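Local coordinates for protein ORF10 (Moritella marina, PDB 6RIW) that probably catalyses, through its ketosynthase–chain length factor didomain, the 3-oxoacyl-ACP synthase condensation step of polyunsaturated fatty acid synthesis, at residues 9-13 / 14-18; 271-274 / 275-278; 339-342 / 343-347; 773-776 / 777-780. One frame throughout, in Å; residues are numbered along the deposited sequence.

Contact 1 of 4, residues 9-13 / 14-18; sequences IANLF and PGSQA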
loop_
_atom_site.group_PDB
_atom_site.type_symbol
_atom_site.label_atom_id
_atom_site.label_comp_id
_atom_site.label_asym_id
_atom_site.label_seq_id
_atom_site.Cartn_x
_atom_site.Cartn_y
_atom_site.Cartn_z
ATOM N N ILE A 9 -11.789 16.963 11.813
ATOM C CA ILE A 9 -10.372 16.591 11.866
ATOM C C ILE A 9 -10.150 15.703 13.073
ATOM O O ILE A 9 -10.763 15.910 14.128
ATOM C CB ILE A 9 -9.444 17.825 11.967
ATOM C CG1 ILE A 9 -9.738 18.843 10.867
ATOM C CG2 ILE A 9 -7.972 17.411 11.934
ATOM C CD1 ILE A 9 -8.729 19.981 10.787
ATOM N N ALA A 10 -9.255 14.719 12.930
ATOM C CA ALA A 10 -8.843 13.929 14.081
ATOM C C ALA A 10 -7.396 13.493 13.900
ATOM O O ALA A 10 -6.889 13.380 12.777
ATOM C CB ALA A 10 -9.754 12.722 14.286
ATOM N N ASN A 11 -6.736 13.224 15.024
ATOM C CA ASN A 11 -5.348 12.797 14.965
ATOM C C ASN A 11 -5.028 11.818 16.080
ATOM O O ASN A 11 -5.582 11.888 17.184
ATOM C CB ASN A 11 -4.393 13.974 15.080
ATOM C CG ASN A 11 -4.553 14.710 16.404
ATOM O OD1 ASN A 11 -5.601 15.302 16.648
ATOM N ND2 ASN A 11 -3.537 14.644 17.272
ATOM N N LEU A 12 -4.086 10.923 15.784
ATOM C CA LEU A 12 -3.398 10.129 16.802
ATOM C C LEU A 12 -1.930 10.255 16.431
ATOM O O LEU A 12 -1.438 9.541 15.552
ATOM C CB LEU A 12 -3.872 8.675 16.844
ATOM C CG LEU A 12 -3.246 7.788 17.911
ATOM C CD1 LEU A 12 -3.529 8.365 19.308
ATOM C CD2 LEU A 12 -3.824 6.376 17.772
ATOM N N PHE A 13 -1.248 11.189 17.084
ATOM C CA PHE A 13 0.136 11.537 16.807
ATOM C C PHE A 13 0.998 11.204 18.011
ATOM O O PHE A 13 0.484 11.072 19.128
ATOM C CB PHE A 13 0.284 13.038 16.509
ATOM C CG PHE A 13 -0.440 13.517 15.282
ATOM C CD1 PHE A 13 -0.831 12.635 14.267
ATOM C CD2 PHE A 13 -0.723 14.867 15.139
ATOM C CE1 PHE A 13 -1.496 13.094 13.139
ATOM C CE2 PHE A 13 -1.384 15.346 14.015
ATOM C CZ PHE A 13 -1.770 14.455 13.001
ATOM N N PRO A 14 2.320 11.066 17.836
ATOM C CA PRO A 14 3.183 10.954 19.015
ATOM C C PRO A 14 2.877 12.108 19.960
ATOM O O PRO A 14 2.907 13.274 19.546
ATOM C CB PRO A 14 4.602 11.033 18.440
ATOM C CG PRO A 14 4.454 10.545 16.998
ATOM C CD PRO A 14 3.078 10.986 16.568
ATOM N N GLY A 15 2.470 11.793 21.191
ATOM C CA GLY A 15 2.167 12.800 22.180
ATOM C C GLY A 15 0.721 13.249 22.276
ATOM O O GLY A 15 0.371 13.887 23.276
ATOM N N SER A 16 -0.142 12.964 21.298
ATOM C CA SER A 16 -1.477 13.557 21.364
ATOM C C SER A 16 -2.535 12.670 20.721
ATOM O O SER A 16 -2.240 11.852 19.845
ATOM C CB SER A 16 -1.491 14.958 20.727
ATOM O OG SER A 16 -1.270 14.898 19.332
ATOM N N GLN A 17 -3.785 12.847 21.179
ATOM C CA GLN A 17 -4.916 12.067 20.686
ATOM C C GLN A 17 -6.066 12.937 20.193
ATOM O O GLN A 17 -7.140 12.408 19.885
ATOM C CB GLN A 17 -5.429 11.113 21.776
ATOM C CG GLN A 17 -4.344 10.327 22.501
ATOM C CD GLN A 17 -4.910 9.482 23.630
ATOM O OE1 GLN A 17 -6.118 9.490 23.874
ATOM N NE2 GLN A 17 -4.037 8.758 24.333
ATOM N N ALA A 18 -5.877 14.254 20.106
ATOM C CA ALA A 18 -6.941 15.168 19.709
ATOM C C ALA A 18 -6.296 16.423 19.152
ATOM O O ALA A 18 -5.141 16.711 19.482
ATOM C CB ALA A 18 -7.856 15.513 20.898
HETATM O O HOH W 1 -8.703 12.938 17.437
#

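Contact 2 of 4, residues 271-274 / 275-278; sequences QSDA and VRDG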
loop_
_atom_site.group_PDB
_atom_site.type_symbol
_atom_site.label_atom_id
_atom_site.label_comp_id
_atom_site.label_asym_id
_atom_site.label_seq_id
_atom_site.Cartn_x
_atom_site.Cartn_y
_atom_site.Cartn_z
ATOM N N GLN A 271 -17.813 23.016 -0.626
ATOM C CA GLN A 271 -18.129 24.161 0.234
ATOM C C GLN A 271 -19.608 24.529 0.165
ATOM O O GLN A 271 -20.210 24.876 1.187
ATOM C CB GLN A 271 -17.276 25.371 -0.141
ATOM C CG GLN A 271 -17.375 26.512 0.894
ATOM C CD GLN A 271 -16.964 27.840 0.305
ATOM O OE1 GLN A 271 -16.783 27.956 -0.905
ATOM N NE2 GLN A 271 -16.800 28.847 1.157
ATOM N N SER A 272 -20.213 24.437 -1.024
ATOM C CA SER A 272 -21.647 24.710 -1.160
ATOM C C SER A 272 -22.473 23.863 -0.198
ATOM O O SER A 272 -23.399 24.368 0.450
ATOM C CB SER A 272 -22.097 24.460 -2.599
ATOM O OG SER A 272 -21.779 23.141 -2.997
ATOM N N ASP A 273 -22.157 22.567 -0.092
ATOM C CA ASP A 273 -22.915 21.697 0.802
ATOM C C ASP A 273 -22.595 21.997 2.261
ATOM O O ASP A 273 -23.479 21.928 3.124
ATOM C CB ASP A 273 -22.623 20.223 0.489
ATOM C CG ASP A 273 -23.057 19.814 -0.920
ATOM O OD1 ASP A 273 -23.829 20.563 -1.564
ATOM O OD2 ASP A 273 -22.623 18.732 -1.391
ATOM N N ALA A 274 -21.334 22.329 2.559
ATOM C CA ALA A 274 -20.960 22.609 3.942
ATOM C C ALA A 274 -21.650 23.870 4.452
ATOM O O ALA A 274 -22.082 23.923 5.609
ATOM C CB ALA A 274 -19.439 22.751 4.069
ATOM N N VAL A 275 -21.753 24.895 3.608
ATOM C CA VAL A 275 -22.438 26.119 4.027
ATOM C C VAL A 275 -23.933 25.868 4.158
ATOM O O VAL A 275 -24.566 26.302 5.129
ATOM C CB VAL A 275 -22.127 27.265 3.047
ATOM C CG1 VAL A 275 -23.028 28.463 3.318
ATOM C CG2 VAL A 275 -20.667 27.665 3.162
ATOM N N ARG A 276 -24.512 25.130 3.206
ATOM C CA ARG A 276 -25.936 24.804 3.256
ATOM C C ARG A 276 -26.292 24.038 4.526
ATOM O O ARG A 276 -27.323 24.309 5.157
ATOM C CB ARG A 276 -26.319 24.010 2.005
ATOM C CG ARG A 276 -27.718 23.400 1.996
ATOM C CD ARG A 276 -27.830 22.270 0.963
ATOM N NE ARG A 276 -27.108 21.072 1.397
ATOM C CZ ARG A 276 -26.674 20.109 0.585
ATOM N NH1 ARG A 276 -26.900 20.174 -0.719
ATOM N NH2 ARG A 276 -26.016 19.067 1.087
ATOM N N ASP A 277 -25.442 23.096 4.936
ATOM C CA ASP A 277 -25.765 22.212 6.050
ATOM C C ASP A 277 -25.316 22.754 7.400
ATOM O O ASP A 277 -25.567 22.103 8.419
ATOM C CB ASP A 277 -25.157 20.817 5.820
ATOM C CG ASP A 277 -25.707 20.128 4.567
ATOM O OD1 ASP A 277 -26.839 20.442 4.156
ATOM O OD2 ASP A 277 -25.008 19.272 3.980
ATOM N N GLY A 278 -24.667 23.916 7.441
ATOM C CA GLY A 278 -24.283 24.509 8.712
ATOM C C GLY A 278 -23.104 23.853 9.399
ATOM O O GLY A 278 -23.018 23.874 10.633
#

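Contact 3 of 4, residues 339-342 / 343-347; sequences DNVE and LRSME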
loop_
_atom_site.group_PDB
_atom_site.type_symbol
_atom_site.label_atom_id
_atom_site.label_comp_id
_atom_site.label_asym_id
_atom_site.label_seq_id
_atom_site.Cartn_x
_atom_site.Cartn_y
_atom_site.Cartn_z
ATOM N N ASP A 339 16.481 18.595 2.519
ATOM C CA ASP A 339 16.194 19.947 2.988
ATOM C C ASP A 339 16.687 20.981 1.972
ATOM O O ASP A 339 15.972 21.937 1.646
ATOM C CB ASP A 339 16.834 20.185 4.366
ATOM C CG ASP A 339 16.097 19.454 5.527
ATOM O OD1 ASP A 339 15.217 18.571 5.276
ATOM O OD2 ASP A 339 16.432 19.764 6.712
ATOM N N ASN A 340 17.891 20.773 1.419
ATOM C CA ASN A 340 18.458 21.738 0.475
ATOM C C ASN A 340 17.728 21.717 -0.866
ATOM O O ASN A 340 17.544 22.771 -1.492
ATOM C CB ASN A 340 19.950 21.465 0.268
ATOM C CG ASN A 340 20.786 21.840 1.485
ATOM O OD1 ASN A 340 21.056 23.010 1.716
ATOM N ND2 ASN A 340 21.183 20.843 2.275
ATOM N N VAL A 341 17.320 20.533 -1.336
ATOM C CA VAL A 341 16.584 20.467 -2.597
ATOM C C VAL A 341 15.245 21.183 -2.477
ATOM O O VAL A 341 14.850 21.933 -3.379
ATOM C CB VAL A 341 16.409 19.009 -3.064
ATOM C CG1 VAL A 341 15.432 18.948 -4.242
ATOM C CG2 VAL A 341 17.745 18.418 -3.493
ATOM N N GLU A 342 14.518 20.969 -1.371
ATOM C CA GLU A 342 13.233 21.641 -1.206
ATOM C C GLU A 342 13.408 23.155 -1.116
ATOM O O GLU A 342 12.584 23.917 -1.643
ATOM C CB GLU A 342 12.493 21.115 0.034
ATOM C CG GLU A 342 11.165 21.859 0.307
ATOM C CD GLU A 342 10.293 21.214 1.401
ATOM O OE1 GLU A 342 10.842 20.482 2.258
ATOM O OE2 GLU A 342 9.058 21.441 1.391
ATOM N N LEU A 343 14.476 23.617 -0.451
ATOM C CA LEU A 343 14.718 25.058 -0.387
ATOM C C LEU A 343 15.053 25.615 -1.768
ATOM O O LEU A 343 14.647 26.732 -2.105
ATOM C CB LEU A 343 15.838 25.370 0.609
ATOM C CG LEU A 343 15.438 25.285 2.083
ATOM C CD1 LEU A 343 16.666 25.233 3.006
ATOM C CD2 LEU A 343 14.524 26.449 2.440
ATOM N N ARG A 344 15.770 24.845 -2.582
ATOM C CA ARG A 344 16.055 25.284 -3.945
ATOM C C ARG A 344 14.780 25.368 -4.768
ATOM O O ARG A 344 14.560 26.354 -5.488
ATOM C CB ARG A 344 17.062 24.339 -4.600
ATOM C CG ARG A 344 17.263 24.574 -6.097
ATOM C CD ARG A 344 18.388 23.731 -6.653
ATOM N NE ARG A 344 18.620 23.972 -8.083
ATOM C CZ ARG A 344 19.251 23.124 -8.899
ATOM N NH1 ARG A 344 19.721 21.971 -8.439
ATOM N NH2 ARG A 344 19.409 23.421 -10.183
ATOM N N SER A 345 13.930 24.334 -4.676
ATOM C CA SER A 345 12.663 24.320 -5.401
ATOM C C SER A 345 11.815 25.526 -5.049
ATOM O O SER A 345 11.247 26.179 -5.930
ATOM C CB SER A 345 11.895 23.035 -5.076
ATOM O OG SER A 345 12.602 21.919 -5.563
ATOM N N MET A 346 11.698 25.828 -3.757
ATOM C CA MET A 346 10.869 26.956 -3.354
ATOM C C MET A 346 11.489 28.273 -3.795
ATOM O O MET A 346 10.771 29.213 -4.153
ATOM C CB MET A 346 10.668 26.940 -1.851
ATOM C CG MET A 346 9.927 25.713 -1.360
ATOM S SD MET A 346 9.197 26.037 0.247
ATOM C CE MET A 346 10.643 25.654 1.253
ATOM N N GLU A 347 12.817 28.356 -3.770
ATOM C CA GLU A 347 13.485 29.564 -4.250
ATOM C C GLU A 347 13.198 29.776 -5.730
ATOM O O GLU A 347 12.798 30.870 -6.152
ATOM C CB GLU A 347 14.989 29.459 -3.997
ATOM C CG GLU A 347 15.828 30.451 -4.805
ATOM C CD GLU A 347 17.303 30.178 -4.672
ATOM O OE1 GLU A 347 17.862 30.487 -3.595
ATOM O OE2 GLU A 347 17.897 29.636 -5.632
#

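Contact 4 of 4, residues 773-776 / 777-780; sequences GSNA and KAIT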
loop_
_atom_site.group_PDB
_atom_site.type_symbol
_atom_site.label_atom_id
_atom_site.label_comp_id
_atom_site.label_asym_id
_atom_site.label_seq_id
_atom_site.Cartn_x
_atom_site.Cartn_y
_atom_site.Cartn_z
ATOM N N GLY A 773 -21.282 -4.491 0.175
ATOM C CA GLY A 773 -21.715 -5.831 0.532
ATOM C C GLY A 773 -21.219 -6.889 -0.437
ATOM O O GLY A 773 -20.554 -6.621 -1.442
ATOM N N SER A 774 -21.560 -8.137 -0.113
ATOM C CA SER A 774 -21.055 -9.289 -0.843
ATOM C C SER A 774 -22.132 -10.288 -1.239
ATOM O O SER A 774 -21.789 -11.349 -1.784
ATOM C CB SER A 774 -20.002 -10.039 0.003
ATOM O OG SER A 774 -18.840 -9.245 0.212
ATOM N N ASN A 775 -23.404 -10.010 -0.970
ATOM C CA ASN A 775 -24.436 -11.008 -1.238
ATOM C C ASN A 775 -25.043 -10.815 -2.628
ATOM O O ASN A 775 -24.637 -9.945 -3.401
ATOM C CB ASN A 775 -25.516 -10.976 -0.155
ATOM C CG ASN A 775 -26.172 -9.616 -0.018
ATOM O OD1 ASN A 775 -25.990 -8.734 -0.855
ATOM N ND2 ASN A 775 -26.950 -9.441 1.043
ATOM N N ALA A 776 -26.012 -11.673 -2.964
ATOM C CA ALA A 776 -26.641 -11.613 -4.278
ATOM C C ALA A 776 -27.296 -10.261 -4.519
ATOM O O ALA A 776 -27.314 -9.766 -5.651
ATOM C CB ALA A 776 -27.673 -12.733 -4.423
ATOM N N LYS A 777 -27.868 -9.669 -3.475
ATOM C CA LYS A 777 -28.515 -8.368 -3.616
ATOM C C LYS A 777 -27.504 -7.303 -4.021
ATOM O O LYS A 777 -27.767 -6.497 -4.923
ATOM C CB LYS A 777 -29.185 -7.989 -2.302
ATOM C CG LYS A 777 -29.942 -6.674 -2.335
ATOM C CD LYS A 777 -31.199 -6.805 -3.207
ATOM C CE LYS A 777 -32.069 -5.537 -3.127
ATOM N NZ LYS A 777 -32.725 -5.209 -4.424
ATOM N N ALA A 778 -26.332 -7.300 -3.367
ATOM C CA ALA A 778 -25.277 -6.354 -3.722
ATOM C C ALA A 778 -24.840 -6.537 -5.168
ATOM O O ALA A 778 -24.591 -5.554 -5.870
ATOM C CB ALA A 778 -24.075 -6.510 -2.779
ATOM N N ILE A 779 -24.747 -7.786 -5.634
ATOM C CA ILE A 779 -24.402 -8.035 -7.034
ATOM C C ILE A 779 -25.429 -7.398 -7.969
ATOM O O ILE A 779 -25.075 -6.726 -8.951
ATOM C CB ILE A 779 -24.277 -9.545 -7.287
ATOM C CG1 ILE A 779 -23.093 -10.103 -6.481
ATOM C CG2 ILE A 779 -24.074 -9.810 -8.758
ATOM C CD1 ILE A 779 -22.939 -11.604 -6.568
ATOM N N THR A 780 -26.719 -7.626 -7.706
ATOM C CA THR A 780 -27.722 -7.079 -8.613
ATOM C C THR A 780 -27.739 -5.557 -8.577
ATOM O O THR A 780 -27.959 -4.920 -9.620
ATOM C CB THR A 780 -29.113 -7.653 -8.290
ATOM O OG1 THR A 780 -29.538 -7.181 -7.009
ATOM C CG2 THR A 780 -29.058 -9.142 -8.252
#

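Contact 1 of 4, residues 9-13 / 14-18
Phe-13 and Ser-16 face each other as a single antiparallel hydrogen-bonded pair and close a type II turn. Phe-13 N gives to Ser-16 O at 3.0 Å, and Ser-16 N returns a nearly straight bond to Phe-13 O at 2.9 Å, its donor standing above the carbonyl plane. Pro-14, whose ring fixes phi, suits the first corner; Gly-15 takes the second with positive phi, where a side chain would be jammed against the preceding carbonyl. The tight part lies on the buried side: Phe-13 CG is anti to its carbonyl carbon (chi1 -63°), which swings the ring back beneath Asn-11, whose CB sits 3.3 Å above the ring plane, over its centre. Ser-16, small enough to fit beside this ring, brings OG within 3.7 Å of Phe-13 CB. The solvent side is looser, with Gly-15 exposed and Gln-17 partly so, though Gln-17 CG lies 3.8 Å from buried Leu-12 CD1. Farther along the arms a water accepts from Asn-11 N and donates to Gln-17 O, which Tyr-95 also bonds. The turn leads from strand 4-12 to helix 19-27, whose Phe-22 meets the Phe-13 ring edge-to-face; helix 374-387 also touches that ring.

Contact 2 of 4, residues 271-274 / 275-278
Asp-273 and Arg-276 form a salt bridge of charges without a directed N-H: Asp-273 OD1 lies over one face of the guanidinium, 3.2 Å from Arg-276 NH1. The two side chains run side by side, with carboxylate and guanidinium planes stacked only 16° apart. Asp-277 uses the edge instead. Arg-276 NE reaches Asp-277 OD1 at 2.8 Å and NH2 reaches OD2 at 3.1 Å, a side-on, two-nitrogen grip in the guanidinium plane, made possible by the bend of the arginine at chi3 (73°). A lysine in place of Asp-277 would probably leave this edge of Arg-276 and the charge of Lys-269, which also pairs with OD2, without their mate. Among backbone bonds, Val-275 N to Gln-271 O (2.9 Å), Arg-276 N to Ser-272 O and Asp-277 N to Asp-273 O build this short helix, with Gly-278, at the positive phi that favours glycine, completing a Schellman motif at its C-terminal side. Apolar contact is slighter: Val-275 CG2 lies 4.2 Å from Gln-271 CG. Small Ala-274 packs on Ala-5 and Val-7 of strand 4-12. Asp-273 OD2 has a further charge partner in Arg-270, and the Gln-271 amide bonds to Asn-3, Thr-453 and Thr-455.

Contact 3 of 4, residues 339-342 / 343-347
Met-346 meets Glu-342 one helical turn earlier, and the two side chains cross obliquely. The methionine bends at chi3 (-85°), which turns its methyl back so that CE comes 3.9 Å from Glu-342 CG; its own CG lies 3.2 Å from Glu-342 O, the carbonyl that accepts from Met-346 N at 3.0 Å. A long, flexible thioether suits this single methyl contact with the aliphatic stem of the glutamate. On the adjacent side of the helix, one residue earlier, Ser-345 OG comes within 3.1 Å of Val-341 O, while Ser-345 N bonds the same carbonyl at 2.9 Å. Leu-343 rests its CG 3.4 Å from Asp-339 O, to which its N donates.

The next shell fixes the polar ends. Glu-342, extended beyond CG, receives the backbone N-H groups of His-331 and Ala-332, one at each carboxylate oxygen; Asp-339 takes those of Gly-334 and Phe-250. Ser-345 OG bonds Gln-307 and Thr-304. Farther out, Leu-343 and Met-346 both lean on Leu-359 of strand 358-360, within the beta-alpha-beta unit 327-329, 336-350, 358-360. Four main-chain N-H groups thus satisfy two buried carboxylates and fix their rotation, tying the helix to the loop entering it and to the distant loop at Phe-250.

Contact 4 of 4, residues 773-776 / 777-780
Asn-775 holds its CG between its own backbone N and carbonyl carbon (chi1 58°), a rotation that turns the amide forward over the first turn of the helix. OD1 then accepts from Ala-778 N at 2.9 Å, the donor tilted 22° from the amide carbonyl plane, and caps the helix: asparagine at the N-cap supplies a side-chain acceptor for an N-H of the first turn, which has no i-4 helical carbonyl to use. Its main-chain oxygen works too, taking Ile-779 N at 3.1 Å in the carbonyl plane, and Ala-776 O receives Thr-780 N at 3.0 Å. At Thr-780, chi1 of 67° sends OG1 back to donate to Lys-777 O at 2.8 Å, while CG2 reaches 3.2 Å from Ala-776 O. With a valine here, which has no hydroxyl, Lys-777 O would probably lose this extra donor and the side chain would be less firmly held in its rotation. Ala-778 sends its methyl to within 3.7 Å of Gly-773 C; glycine is required there by backbone angles that would press a side chain against the preceding carbonyl. This junction leads from strand 763-772 into helix 776-790: Gly-773 and Ser-774 bond to Asn-875, just before strand 876-884, while Ala-776 and Ile-779 pack on helix 808-821.

From the N terminus the four contacts follow in series; each is a local turn or helix contact, and none nests in or crosses another. Contact 1 closes the tight turn between strand 4-12 and helix 19-27. Contact 2 spans the short helix joining strands 259-270 and 283-292, both antiparallel neighbours of strand 4-12, so the two share a sheet neighbourhood although their centres lie 26 Å apart. Contact 3 lies in helix 336-350, which links strands 327-329 and 358-360. These three belong to the first ketosynthase unit; contact 4 alone belongs to the second, where it joins strand 763-772 to helix 776-790, its centre about 51 Å from that of contact 3, across the centre of the chain.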